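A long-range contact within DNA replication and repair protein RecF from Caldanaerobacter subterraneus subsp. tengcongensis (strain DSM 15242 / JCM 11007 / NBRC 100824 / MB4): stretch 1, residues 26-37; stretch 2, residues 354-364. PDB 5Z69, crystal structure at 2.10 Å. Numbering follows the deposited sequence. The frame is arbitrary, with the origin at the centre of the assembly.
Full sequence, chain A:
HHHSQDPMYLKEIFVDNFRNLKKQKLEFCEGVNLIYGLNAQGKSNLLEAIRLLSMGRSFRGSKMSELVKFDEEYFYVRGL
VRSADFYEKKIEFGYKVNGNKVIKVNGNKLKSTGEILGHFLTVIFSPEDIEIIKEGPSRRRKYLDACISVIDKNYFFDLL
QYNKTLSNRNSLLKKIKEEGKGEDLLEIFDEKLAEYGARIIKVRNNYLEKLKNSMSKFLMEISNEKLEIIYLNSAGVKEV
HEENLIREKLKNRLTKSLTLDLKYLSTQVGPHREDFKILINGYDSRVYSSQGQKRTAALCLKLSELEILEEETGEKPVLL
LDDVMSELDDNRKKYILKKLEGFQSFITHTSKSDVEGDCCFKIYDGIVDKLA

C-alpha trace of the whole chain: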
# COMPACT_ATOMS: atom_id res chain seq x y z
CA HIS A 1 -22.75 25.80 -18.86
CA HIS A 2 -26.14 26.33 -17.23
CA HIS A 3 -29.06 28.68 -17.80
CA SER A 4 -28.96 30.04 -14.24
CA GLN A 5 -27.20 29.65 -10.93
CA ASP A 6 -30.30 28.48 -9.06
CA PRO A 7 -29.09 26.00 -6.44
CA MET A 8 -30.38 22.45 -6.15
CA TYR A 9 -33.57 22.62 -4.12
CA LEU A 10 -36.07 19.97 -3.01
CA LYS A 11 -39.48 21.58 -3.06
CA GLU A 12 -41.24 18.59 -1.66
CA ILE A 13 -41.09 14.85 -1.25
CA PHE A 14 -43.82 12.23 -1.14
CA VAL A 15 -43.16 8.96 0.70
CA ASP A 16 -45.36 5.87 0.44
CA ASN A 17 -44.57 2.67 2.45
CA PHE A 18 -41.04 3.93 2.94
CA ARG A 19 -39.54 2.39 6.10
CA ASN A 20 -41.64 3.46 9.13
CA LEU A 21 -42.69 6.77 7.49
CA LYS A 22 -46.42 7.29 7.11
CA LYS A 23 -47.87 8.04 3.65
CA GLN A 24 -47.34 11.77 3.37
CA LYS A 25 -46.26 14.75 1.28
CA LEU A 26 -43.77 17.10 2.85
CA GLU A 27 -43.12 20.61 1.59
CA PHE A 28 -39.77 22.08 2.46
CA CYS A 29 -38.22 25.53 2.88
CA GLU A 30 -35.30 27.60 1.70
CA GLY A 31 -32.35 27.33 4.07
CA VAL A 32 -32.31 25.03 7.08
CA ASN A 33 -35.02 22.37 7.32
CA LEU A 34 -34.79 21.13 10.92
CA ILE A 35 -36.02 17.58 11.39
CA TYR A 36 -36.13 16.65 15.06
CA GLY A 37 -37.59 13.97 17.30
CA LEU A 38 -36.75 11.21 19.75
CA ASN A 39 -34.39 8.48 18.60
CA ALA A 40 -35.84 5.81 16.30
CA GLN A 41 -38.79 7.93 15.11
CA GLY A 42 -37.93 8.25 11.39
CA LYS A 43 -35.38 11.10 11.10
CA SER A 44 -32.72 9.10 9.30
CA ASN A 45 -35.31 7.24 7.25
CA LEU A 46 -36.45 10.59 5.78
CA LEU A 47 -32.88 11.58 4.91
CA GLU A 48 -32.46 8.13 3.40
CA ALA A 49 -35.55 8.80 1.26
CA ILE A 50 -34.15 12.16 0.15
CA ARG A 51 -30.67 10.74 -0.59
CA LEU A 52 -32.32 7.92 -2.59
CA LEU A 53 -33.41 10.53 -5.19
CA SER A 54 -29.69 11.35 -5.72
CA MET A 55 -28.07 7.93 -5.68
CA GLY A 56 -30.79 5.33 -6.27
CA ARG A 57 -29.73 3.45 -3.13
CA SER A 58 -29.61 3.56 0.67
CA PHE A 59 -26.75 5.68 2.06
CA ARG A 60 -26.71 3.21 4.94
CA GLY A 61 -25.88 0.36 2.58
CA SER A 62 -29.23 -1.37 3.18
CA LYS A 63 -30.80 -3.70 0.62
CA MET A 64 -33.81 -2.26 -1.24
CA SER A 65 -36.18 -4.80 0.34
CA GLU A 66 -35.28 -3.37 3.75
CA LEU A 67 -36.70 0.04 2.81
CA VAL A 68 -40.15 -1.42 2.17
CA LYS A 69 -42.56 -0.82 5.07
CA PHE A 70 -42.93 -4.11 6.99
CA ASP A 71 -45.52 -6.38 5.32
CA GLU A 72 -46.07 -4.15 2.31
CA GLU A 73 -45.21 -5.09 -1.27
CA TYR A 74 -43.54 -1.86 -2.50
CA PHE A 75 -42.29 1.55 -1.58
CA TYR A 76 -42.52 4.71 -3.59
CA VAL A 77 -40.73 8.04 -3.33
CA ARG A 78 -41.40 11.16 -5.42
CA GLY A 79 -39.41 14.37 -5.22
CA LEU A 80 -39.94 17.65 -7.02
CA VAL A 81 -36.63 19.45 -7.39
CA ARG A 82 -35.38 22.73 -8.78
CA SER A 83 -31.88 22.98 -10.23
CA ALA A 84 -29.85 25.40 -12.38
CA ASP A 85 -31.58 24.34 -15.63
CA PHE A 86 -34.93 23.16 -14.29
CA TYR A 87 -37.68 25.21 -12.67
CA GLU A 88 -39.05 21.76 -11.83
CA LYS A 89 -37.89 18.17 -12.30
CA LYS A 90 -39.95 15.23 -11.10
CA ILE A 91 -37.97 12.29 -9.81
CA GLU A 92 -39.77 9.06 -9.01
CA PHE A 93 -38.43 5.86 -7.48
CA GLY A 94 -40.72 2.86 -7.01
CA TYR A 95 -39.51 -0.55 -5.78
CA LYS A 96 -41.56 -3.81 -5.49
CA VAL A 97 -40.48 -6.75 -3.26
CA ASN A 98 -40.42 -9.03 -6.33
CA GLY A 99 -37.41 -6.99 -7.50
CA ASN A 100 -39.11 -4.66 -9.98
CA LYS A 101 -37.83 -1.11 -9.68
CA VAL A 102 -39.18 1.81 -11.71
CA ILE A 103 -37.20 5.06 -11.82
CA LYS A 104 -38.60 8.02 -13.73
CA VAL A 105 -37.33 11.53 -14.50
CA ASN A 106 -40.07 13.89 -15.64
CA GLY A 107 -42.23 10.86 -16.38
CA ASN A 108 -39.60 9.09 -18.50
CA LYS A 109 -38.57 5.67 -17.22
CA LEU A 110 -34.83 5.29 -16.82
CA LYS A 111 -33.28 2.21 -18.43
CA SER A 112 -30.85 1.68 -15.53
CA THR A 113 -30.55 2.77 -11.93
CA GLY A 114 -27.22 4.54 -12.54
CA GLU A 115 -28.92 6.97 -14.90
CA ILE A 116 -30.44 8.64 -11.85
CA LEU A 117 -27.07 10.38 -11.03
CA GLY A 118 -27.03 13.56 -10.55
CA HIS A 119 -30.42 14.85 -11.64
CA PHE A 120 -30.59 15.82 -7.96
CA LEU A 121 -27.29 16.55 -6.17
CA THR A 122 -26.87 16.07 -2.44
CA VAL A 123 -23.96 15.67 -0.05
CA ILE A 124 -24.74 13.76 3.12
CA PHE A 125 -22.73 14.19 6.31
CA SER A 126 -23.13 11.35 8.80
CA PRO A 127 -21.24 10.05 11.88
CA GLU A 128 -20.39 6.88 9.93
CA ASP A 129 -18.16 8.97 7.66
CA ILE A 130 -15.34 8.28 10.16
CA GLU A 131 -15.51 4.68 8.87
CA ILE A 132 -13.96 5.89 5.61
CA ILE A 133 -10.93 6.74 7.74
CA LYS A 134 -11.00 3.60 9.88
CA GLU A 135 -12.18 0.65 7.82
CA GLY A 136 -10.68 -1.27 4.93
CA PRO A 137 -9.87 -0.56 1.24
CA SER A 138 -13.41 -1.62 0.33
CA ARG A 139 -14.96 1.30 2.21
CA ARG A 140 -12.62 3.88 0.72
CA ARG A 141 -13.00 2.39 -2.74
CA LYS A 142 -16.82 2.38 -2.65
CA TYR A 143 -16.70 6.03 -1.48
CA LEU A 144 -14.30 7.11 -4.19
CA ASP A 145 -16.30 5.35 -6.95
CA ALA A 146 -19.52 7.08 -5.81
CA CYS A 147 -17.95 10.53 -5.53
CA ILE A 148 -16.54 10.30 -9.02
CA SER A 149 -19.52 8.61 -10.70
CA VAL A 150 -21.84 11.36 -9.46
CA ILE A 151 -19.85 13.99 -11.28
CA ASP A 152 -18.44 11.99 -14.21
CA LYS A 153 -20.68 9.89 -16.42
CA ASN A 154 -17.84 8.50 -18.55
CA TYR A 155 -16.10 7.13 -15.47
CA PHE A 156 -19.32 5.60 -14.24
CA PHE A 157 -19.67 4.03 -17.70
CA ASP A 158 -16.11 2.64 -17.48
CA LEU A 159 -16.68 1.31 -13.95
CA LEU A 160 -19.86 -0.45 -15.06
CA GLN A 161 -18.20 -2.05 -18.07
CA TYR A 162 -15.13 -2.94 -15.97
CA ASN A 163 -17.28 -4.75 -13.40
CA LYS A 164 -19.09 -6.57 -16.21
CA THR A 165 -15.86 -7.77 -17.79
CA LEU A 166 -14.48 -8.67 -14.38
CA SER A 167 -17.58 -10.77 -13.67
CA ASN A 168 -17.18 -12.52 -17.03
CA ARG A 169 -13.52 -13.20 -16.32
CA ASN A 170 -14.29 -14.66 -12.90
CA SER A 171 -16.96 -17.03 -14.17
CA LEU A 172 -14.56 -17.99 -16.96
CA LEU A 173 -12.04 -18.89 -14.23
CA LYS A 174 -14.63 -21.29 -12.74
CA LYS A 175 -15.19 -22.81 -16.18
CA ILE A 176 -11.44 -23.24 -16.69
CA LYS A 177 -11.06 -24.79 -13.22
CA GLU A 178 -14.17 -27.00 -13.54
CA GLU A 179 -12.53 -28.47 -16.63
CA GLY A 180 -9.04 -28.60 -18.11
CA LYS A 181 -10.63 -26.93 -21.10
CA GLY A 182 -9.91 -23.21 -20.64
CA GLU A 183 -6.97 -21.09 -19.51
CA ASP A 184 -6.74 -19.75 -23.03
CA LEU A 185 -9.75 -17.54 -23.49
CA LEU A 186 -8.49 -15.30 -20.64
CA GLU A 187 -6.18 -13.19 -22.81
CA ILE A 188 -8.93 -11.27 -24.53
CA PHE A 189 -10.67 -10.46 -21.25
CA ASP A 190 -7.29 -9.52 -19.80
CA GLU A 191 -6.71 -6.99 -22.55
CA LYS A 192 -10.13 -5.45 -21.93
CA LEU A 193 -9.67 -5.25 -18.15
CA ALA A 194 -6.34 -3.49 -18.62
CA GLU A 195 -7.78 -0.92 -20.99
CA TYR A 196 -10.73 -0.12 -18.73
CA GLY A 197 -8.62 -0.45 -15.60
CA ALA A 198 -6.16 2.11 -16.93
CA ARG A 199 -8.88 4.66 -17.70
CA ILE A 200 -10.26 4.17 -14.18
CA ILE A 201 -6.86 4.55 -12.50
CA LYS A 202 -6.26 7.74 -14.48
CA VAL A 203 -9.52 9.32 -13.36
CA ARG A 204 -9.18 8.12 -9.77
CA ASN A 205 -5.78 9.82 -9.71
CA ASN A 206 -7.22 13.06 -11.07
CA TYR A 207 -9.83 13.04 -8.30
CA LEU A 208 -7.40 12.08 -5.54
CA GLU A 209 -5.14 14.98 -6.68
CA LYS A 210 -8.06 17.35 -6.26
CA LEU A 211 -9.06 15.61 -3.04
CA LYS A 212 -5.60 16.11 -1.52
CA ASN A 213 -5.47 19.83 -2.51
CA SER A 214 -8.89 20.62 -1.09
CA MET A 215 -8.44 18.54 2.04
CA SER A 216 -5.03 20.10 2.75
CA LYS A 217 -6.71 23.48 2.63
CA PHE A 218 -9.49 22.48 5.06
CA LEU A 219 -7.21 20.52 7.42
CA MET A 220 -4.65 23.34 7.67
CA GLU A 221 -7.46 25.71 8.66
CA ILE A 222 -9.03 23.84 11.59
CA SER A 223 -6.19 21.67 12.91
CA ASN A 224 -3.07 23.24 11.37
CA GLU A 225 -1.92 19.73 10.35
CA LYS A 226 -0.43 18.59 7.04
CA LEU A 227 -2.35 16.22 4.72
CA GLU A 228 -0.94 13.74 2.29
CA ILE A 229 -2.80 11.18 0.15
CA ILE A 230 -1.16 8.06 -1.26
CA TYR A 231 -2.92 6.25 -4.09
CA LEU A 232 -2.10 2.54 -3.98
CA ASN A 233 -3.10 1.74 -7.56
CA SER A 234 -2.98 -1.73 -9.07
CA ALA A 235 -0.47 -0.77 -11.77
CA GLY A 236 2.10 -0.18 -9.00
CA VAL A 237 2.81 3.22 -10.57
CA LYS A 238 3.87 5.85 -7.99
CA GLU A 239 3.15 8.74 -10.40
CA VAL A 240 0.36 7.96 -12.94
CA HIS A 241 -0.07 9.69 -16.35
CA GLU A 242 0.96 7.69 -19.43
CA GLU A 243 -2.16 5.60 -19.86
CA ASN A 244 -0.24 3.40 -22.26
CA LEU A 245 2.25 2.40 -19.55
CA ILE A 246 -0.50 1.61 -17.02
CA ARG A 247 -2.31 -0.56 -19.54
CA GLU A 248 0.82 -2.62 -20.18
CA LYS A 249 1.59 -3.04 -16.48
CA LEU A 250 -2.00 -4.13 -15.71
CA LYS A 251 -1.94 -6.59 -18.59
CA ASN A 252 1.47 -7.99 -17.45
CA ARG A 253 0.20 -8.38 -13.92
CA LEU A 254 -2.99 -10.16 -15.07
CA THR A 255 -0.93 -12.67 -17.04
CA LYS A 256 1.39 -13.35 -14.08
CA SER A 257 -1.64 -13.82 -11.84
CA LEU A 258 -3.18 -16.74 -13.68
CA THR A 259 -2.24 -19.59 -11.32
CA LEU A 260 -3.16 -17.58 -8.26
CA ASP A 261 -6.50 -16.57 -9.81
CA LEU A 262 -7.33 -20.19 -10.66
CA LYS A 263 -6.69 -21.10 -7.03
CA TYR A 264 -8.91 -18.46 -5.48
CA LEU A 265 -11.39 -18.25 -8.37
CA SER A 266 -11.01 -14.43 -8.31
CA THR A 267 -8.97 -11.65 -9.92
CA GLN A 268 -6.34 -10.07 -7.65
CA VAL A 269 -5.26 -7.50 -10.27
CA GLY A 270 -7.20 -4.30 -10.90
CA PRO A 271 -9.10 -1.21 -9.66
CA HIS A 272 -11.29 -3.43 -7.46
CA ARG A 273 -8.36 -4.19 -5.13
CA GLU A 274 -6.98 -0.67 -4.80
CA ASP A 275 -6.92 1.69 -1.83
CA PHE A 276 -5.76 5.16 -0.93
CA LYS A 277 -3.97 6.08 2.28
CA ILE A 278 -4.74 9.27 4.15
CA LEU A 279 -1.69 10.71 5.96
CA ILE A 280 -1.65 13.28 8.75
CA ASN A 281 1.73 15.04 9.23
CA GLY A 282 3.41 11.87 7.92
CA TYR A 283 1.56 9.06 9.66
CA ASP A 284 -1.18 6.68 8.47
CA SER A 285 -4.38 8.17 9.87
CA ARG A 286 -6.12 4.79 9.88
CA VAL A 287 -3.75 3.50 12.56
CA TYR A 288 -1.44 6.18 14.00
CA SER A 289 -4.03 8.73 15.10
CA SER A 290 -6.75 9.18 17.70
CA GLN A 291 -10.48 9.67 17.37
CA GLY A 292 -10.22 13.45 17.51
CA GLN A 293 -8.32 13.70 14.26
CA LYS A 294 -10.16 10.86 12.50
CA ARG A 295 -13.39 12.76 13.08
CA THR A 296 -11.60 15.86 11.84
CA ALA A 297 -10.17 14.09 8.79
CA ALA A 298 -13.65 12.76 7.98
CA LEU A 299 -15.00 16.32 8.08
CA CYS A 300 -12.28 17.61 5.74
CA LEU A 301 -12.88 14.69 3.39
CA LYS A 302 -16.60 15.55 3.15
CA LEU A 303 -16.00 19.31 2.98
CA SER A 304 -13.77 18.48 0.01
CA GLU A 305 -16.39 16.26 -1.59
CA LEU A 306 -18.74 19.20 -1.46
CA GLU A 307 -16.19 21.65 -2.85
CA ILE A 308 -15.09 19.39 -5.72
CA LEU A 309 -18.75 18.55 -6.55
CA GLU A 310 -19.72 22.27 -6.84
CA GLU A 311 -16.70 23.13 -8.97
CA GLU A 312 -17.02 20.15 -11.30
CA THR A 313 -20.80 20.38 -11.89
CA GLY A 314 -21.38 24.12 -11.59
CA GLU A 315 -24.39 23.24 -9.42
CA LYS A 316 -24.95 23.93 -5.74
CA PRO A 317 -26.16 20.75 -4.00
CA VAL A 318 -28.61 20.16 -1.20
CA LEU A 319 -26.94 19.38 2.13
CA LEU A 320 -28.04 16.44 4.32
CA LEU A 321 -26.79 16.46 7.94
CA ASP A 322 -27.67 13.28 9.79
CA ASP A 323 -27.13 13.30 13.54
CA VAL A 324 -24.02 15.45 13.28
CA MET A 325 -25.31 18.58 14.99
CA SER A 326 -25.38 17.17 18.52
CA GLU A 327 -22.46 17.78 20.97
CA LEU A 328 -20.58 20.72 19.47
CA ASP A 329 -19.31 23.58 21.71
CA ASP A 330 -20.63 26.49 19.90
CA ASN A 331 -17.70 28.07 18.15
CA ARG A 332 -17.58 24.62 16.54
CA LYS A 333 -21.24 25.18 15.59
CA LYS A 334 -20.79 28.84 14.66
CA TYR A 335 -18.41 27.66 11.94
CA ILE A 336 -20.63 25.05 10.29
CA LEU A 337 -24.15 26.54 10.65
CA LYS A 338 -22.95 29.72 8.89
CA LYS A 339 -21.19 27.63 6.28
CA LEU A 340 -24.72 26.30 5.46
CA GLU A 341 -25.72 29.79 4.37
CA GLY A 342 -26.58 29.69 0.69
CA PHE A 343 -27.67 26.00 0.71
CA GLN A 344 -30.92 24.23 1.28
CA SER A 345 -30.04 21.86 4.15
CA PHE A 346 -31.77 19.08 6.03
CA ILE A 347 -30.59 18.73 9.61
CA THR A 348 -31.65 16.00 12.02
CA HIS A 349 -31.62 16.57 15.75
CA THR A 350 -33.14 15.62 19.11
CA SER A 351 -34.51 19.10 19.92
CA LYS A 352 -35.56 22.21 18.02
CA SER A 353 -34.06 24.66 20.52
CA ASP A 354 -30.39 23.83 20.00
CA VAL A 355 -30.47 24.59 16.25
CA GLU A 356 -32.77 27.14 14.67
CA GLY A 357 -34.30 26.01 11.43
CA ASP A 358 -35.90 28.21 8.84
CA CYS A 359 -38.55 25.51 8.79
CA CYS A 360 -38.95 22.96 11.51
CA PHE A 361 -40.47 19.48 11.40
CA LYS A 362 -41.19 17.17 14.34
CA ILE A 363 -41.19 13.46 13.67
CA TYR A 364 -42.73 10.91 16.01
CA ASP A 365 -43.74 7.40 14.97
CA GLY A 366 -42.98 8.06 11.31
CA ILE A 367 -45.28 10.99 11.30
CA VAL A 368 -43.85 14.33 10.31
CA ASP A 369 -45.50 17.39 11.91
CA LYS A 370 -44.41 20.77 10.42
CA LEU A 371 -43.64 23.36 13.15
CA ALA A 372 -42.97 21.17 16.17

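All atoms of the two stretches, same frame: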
# COMPACT_ATOMS: atom_id res chain seq x y z
N LEU A 26 -44.44 16.12 2.01
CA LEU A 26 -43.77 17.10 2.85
C LEU A 26 -43.25 18.22 1.98
O LEU A 26 -42.57 17.97 0.99
CB LEU A 26 -42.61 16.45 3.60
CG LEU A 26 -42.95 15.16 4.36
CD1 LEU A 26 -41.69 14.67 5.05
CD2 LEU A 26 -44.05 15.44 5.36
N GLU A 27 -43.56 19.46 2.35
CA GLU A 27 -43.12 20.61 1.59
C GLU A 27 -42.06 21.34 2.36
O GLU A 27 -42.21 21.67 3.54
CB GLU A 27 -44.29 21.57 1.27
CG GLU A 27 -45.42 20.94 0.46
CD GLU A 27 -46.15 21.94 -0.45
OE1 GLU A 27 -45.93 23.18 -0.34
OE2 GLU A 27 -46.93 21.49 -1.31
N PHE A 28 -40.93 21.59 1.71
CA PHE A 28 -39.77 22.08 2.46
C PHE A 28 -39.51 23.56 2.23
O PHE A 28 -40.24 24.19 1.48
CB PHE A 28 -38.53 21.26 2.12
CG PHE A 28 -38.68 19.80 2.47
CD1 PHE A 28 -38.98 19.41 3.78
CD2 PHE A 28 -38.58 18.83 1.47
CE1 PHE A 28 -39.14 18.06 4.12
CE2 PHE A 28 -38.75 17.46 1.79
CZ PHE A 28 -39.02 17.08 3.12
N CYS A 29 -38.49 24.10 2.89
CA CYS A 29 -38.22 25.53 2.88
C CYS A 29 -36.83 25.83 2.34
O CYS A 29 -35.96 24.94 2.27
CB CYS A 29 -38.38 26.14 4.30
SG CYS A 29 -37.86 25.09 5.73
N GLU A 30 -36.63 27.09 1.97
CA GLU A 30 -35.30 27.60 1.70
C GLU A 30 -34.50 27.61 2.99
O GLU A 30 -35.04 27.92 4.05
CB GLU A 30 -35.36 29.01 1.11
CG GLU A 30 -36.01 29.10 -0.26
CD GLU A 30 -35.05 28.83 -1.40
OE1 GLU A 30 -33.86 28.47 -1.14
OE2 GLU A 30 -35.47 28.97 -2.57
N GLY A 31 -33.23 27.26 2.91
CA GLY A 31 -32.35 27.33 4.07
C GLY A 31 -32.39 26.05 4.86
O GLY A 31 -32.42 24.97 4.28
N VAL A 32 -32.40 26.17 6.18
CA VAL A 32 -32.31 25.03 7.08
C VAL A 32 -33.69 24.40 7.34
O VAL A 32 -34.60 25.06 7.85
CB VAL A 32 -31.65 25.43 8.43
CG1 VAL A 32 -31.68 24.30 9.42
CG2 VAL A 32 -30.21 25.96 8.20
N ASN A 33 -33.83 23.14 6.96
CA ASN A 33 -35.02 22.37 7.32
C ASN A 33 -34.65 21.49 8.50
O ASN A 33 -33.93 20.50 8.34
CB ASN A 33 -35.52 21.53 6.13
CG ASN A 33 -36.01 22.41 4.97
OD1 ASN A 33 -37.19 22.45 4.68
ND2 ASN A 33 -35.09 23.10 4.30
N LEU A 34 -35.10 21.86 9.70
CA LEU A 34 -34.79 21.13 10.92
C LEU A 34 -35.74 19.96 11.08
O LEU A 34 -36.95 20.14 11.12
CB LEU A 34 -34.86 22.06 12.13
CG LEU A 34 -34.22 21.68 13.47
CD1 LEU A 34 -35.21 20.94 14.35
CD2 LEU A 34 -32.96 20.85 13.28
N ILE A 35 -35.20 18.74 11.13
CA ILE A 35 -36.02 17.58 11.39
C ILE A 35 -35.62 16.99 12.73
O ILE A 35 -34.52 16.47 12.88
CB ILE A 35 -35.87 16.53 10.29
CG1 ILE A 35 -36.28 17.13 8.95
CG2 ILE A 35 -36.69 15.29 10.63
CD1 ILE A 35 -35.47 16.61 7.79
N TYR A 36 -36.50 17.09 13.72
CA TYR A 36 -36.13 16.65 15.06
C TYR A 36 -37.16 15.70 15.66
O TYR A 36 -38.33 15.68 15.27
CB TYR A 36 -35.94 17.86 15.99
CG TYR A 36 -37.24 18.42 16.55
CD1 TYR A 36 -38.04 19.26 15.78
CD2 TYR A 36 -37.65 18.10 17.84
CE1 TYR A 36 -39.23 19.77 16.29
CE2 TYR A 36 -38.82 18.60 18.35
CZ TYR A 36 -39.61 19.43 17.58
OH TYR A 36 -40.78 19.91 18.11
N GLY A 37 -36.72 14.92 16.63
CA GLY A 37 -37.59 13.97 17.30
C GLY A 37 -36.75 13.03 18.12
O GLY A 37 -35.52 12.99 17.97
N ASP A 354 -31.82 23.81 20.32
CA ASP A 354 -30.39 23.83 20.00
C ASP A 354 -30.07 24.51 18.66
O ASP A 354 -29.28 25.45 18.60
CB ASP A 354 -29.85 22.39 20.01
CG ASP A 354 -28.32 22.33 19.88
OD1 ASP A 354 -27.73 21.32 20.31
OD2 ASP A 354 -27.71 23.28 19.36
N VAL A 355 -30.70 24.03 17.59
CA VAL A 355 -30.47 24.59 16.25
C VAL A 355 -31.72 25.34 15.79
O VAL A 355 -32.82 24.88 16.02
CB VAL A 355 -30.11 23.50 15.22
CG1 VAL A 355 -29.77 24.15 13.87
CG2 VAL A 355 -28.96 22.63 15.77
N GLU A 356 -31.58 26.47 15.12
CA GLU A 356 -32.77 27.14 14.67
C GLU A 356 -32.96 26.89 13.21
O GLU A 356 -32.13 27.26 12.43
CB GLU A 356 -32.68 28.63 14.92
N GLY A 357 -34.05 26.27 12.83
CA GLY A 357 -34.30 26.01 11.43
C GLY A 357 -35.05 27.15 10.82
O GLY A 357 -35.67 27.90 11.52
N ASP A 358 -35.00 27.28 9.51
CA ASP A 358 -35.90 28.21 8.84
C ASP A 358 -37.29 27.61 8.73
O ASP A 358 -38.28 28.31 8.73
CB ASP A 358 -35.34 28.59 7.47
CG ASP A 358 -34.03 29.37 7.58
OD1 ASP A 358 -32.95 28.79 7.35
OD2 ASP A 358 -34.10 30.56 7.93
N CYS A 359 -37.32 26.29 8.64
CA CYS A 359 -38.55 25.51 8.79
C CYS A 359 -38.21 24.40 9.74
O CYS A 359 -37.07 23.93 9.77
CB CYS A 359 -39.05 24.93 7.45
SG CYS A 359 -39.48 26.21 6.23
N CYS A 360 -39.20 23.96 10.51
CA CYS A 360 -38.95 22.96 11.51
C CYS A 360 -40.00 21.87 11.43
O CYS A 360 -41.19 22.17 11.34
CB CYS A 360 -38.92 23.61 12.89
SG CYS A 360 -38.72 22.46 14.24
N PHE A 361 -39.57 20.62 11.45
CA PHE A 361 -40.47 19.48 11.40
C PHE A 361 -40.23 18.54 12.58
O PHE A 361 -39.10 18.11 12.81
CB PHE A 361 -40.30 18.68 10.09
CG PHE A 361 -40.53 19.48 8.83
CD1 PHE A 361 -41.75 19.44 8.17
CD2 PHE A 361 -39.50 20.22 8.27
CE1 PHE A 361 -41.95 20.15 7.00
CE2 PHE A 361 -39.68 20.94 7.09
CZ PHE A 361 -40.90 20.91 6.45
N LYS A 362 -41.28 18.21 13.32
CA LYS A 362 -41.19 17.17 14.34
C LYS A 362 -41.61 15.82 13.78
O LYS A 362 -42.68 15.68 13.17
CB LYS A 362 -42.05 17.49 15.56
CG LYS A 362 -41.72 16.60 16.77
CD LYS A 362 -42.95 16.12 17.52
CE LYS A 362 -43.35 17.06 18.65
NZ LYS A 362 -44.72 16.74 19.15
N ILE A 363 -40.77 14.81 14.00
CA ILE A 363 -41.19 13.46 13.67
C ILE A 363 -41.33 12.57 14.90
O ILE A 363 -40.41 12.46 15.71
CB ILE A 363 -40.22 12.76 12.72
CG1 ILE A 363 -40.08 13.55 11.41
CG2 ILE A 363 -40.70 11.33 12.45
CD1 ILE A 363 -39.19 12.85 10.37
N TYR A 364 -42.49 11.93 15.00
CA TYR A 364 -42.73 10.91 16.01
C TYR A 364 -43.49 9.76 15.35
O TYR A 364 -44.53 10.00 14.73
CB TYR A 364 -43.53 11.49 17.18
CG TYR A 364 -43.75 10.49 18.28
CD1 TYR A 364 -45.02 9.97 18.55
CD2 TYR A 364 -42.69 10.02 19.04
CE1 TYR A 364 -45.21 9.04 19.56
CE2 TYR A 364 -42.87 9.10 20.05
CZ TYR A 364 -44.13 8.61 20.30
OH TYR A 364 -44.30 7.69 21.31

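The touching residues of the two stretches are at least 321 positions apart in sequence, yet the stretches join as neighbouring strands of one sheet. Strand 32-36 runs parallel to strand 359-364. Their axes differ in direction by 17° and approach to 4.6 Å. Asn 33 pairs with Cys 359, Leu 34 with Cys 360, Ile 35 with Phe 361, and Tyr 36 with Lys 362. Together the stretches bury 886 Å², both sides summed.

The backbone hydrogen bonds follow the parallel pattern, in which alternate residues of stretch 1 use both their N and O atoms. Cys 359 N donates to Val 32 O at 3.1 Å. Leu 34 N donates to Cys 359 O at 2.9 Å, and Phe 361 N to Leu 34 O at 2.7 Å. Tyr 36 N then donates to Phe 361 O at 2.9 Å, and Ile 363 N to Tyr 36 O at 2.9 Å. The N-H...O angles of these five bonds are 164° to 170°, so each is nearly straight. CA-H...O contacts supplement the ladder, such as Ile 35 CA to Phe 361 O at 3.4 Å and Lys 362 CA to Tyr 36 O at 3.4 Å.

At the start of the ladder, Asp 358 bonds to Val 32 twice. Its side chain accepts from the backbone, Val 32 N to Asp 358 OD1 at 2.9 Å. Its own amide donates to the carbonyl, Asp 358 N to Val 32 O at 2.8 Å, with a more bent angle of 131°. Val 32 O therefore accepts from two successive amides. A CB on Gly 31 would lie 2.4 Å from Asp 358 OD1, so the bare glycine leaves room for the carboxylate.

One covalent link crosses the contact. Cys 29 SG and Cys 359 SG form a disulfide at 2.0 Å, with chi3 at 170°. It ties the loop before strand 32-36 to the first residue of strand 359-364. Within stretch 1, Asn 33 ND2 donates to Cys 29 O at 2.9 Å, bracing the same loop.

Aromatic and apolar packing fills both faces of the sheet. Asn 33, Ile 35, Cys 359 and Phe 361 share one face. Phe 361 has the largest covered area of any residue here. The edge of Phe 28 points toward the face of the Phe 361 ring in an offset edge-to-face pair, with planes at 75° and Phe 28 CD1 3.6 Å from Phe 361 CZ. Nearby, Ile 35 CG2 meets Ile 363 CD1 at 3.5 Å.

Leu 34, Tyr 36, Cys 360 and Lys 362 occupy the other face. Lys 362 CG sits over the Tyr 36 ring, 3.6 Å from Tyr 36 CZ, in a CH-pi contact made by the aliphatic part of the lysine. Cys 360 SG approaches the same ring obliquely, 3.4 Å from Tyr 36 CE1, and Cys 360 SG also touches Leu 34 CD1 at 3.8 Å. Leu 34 CD2 reaches Val 355 CB at 4.3 Å, although Val 355 is poorly ordered.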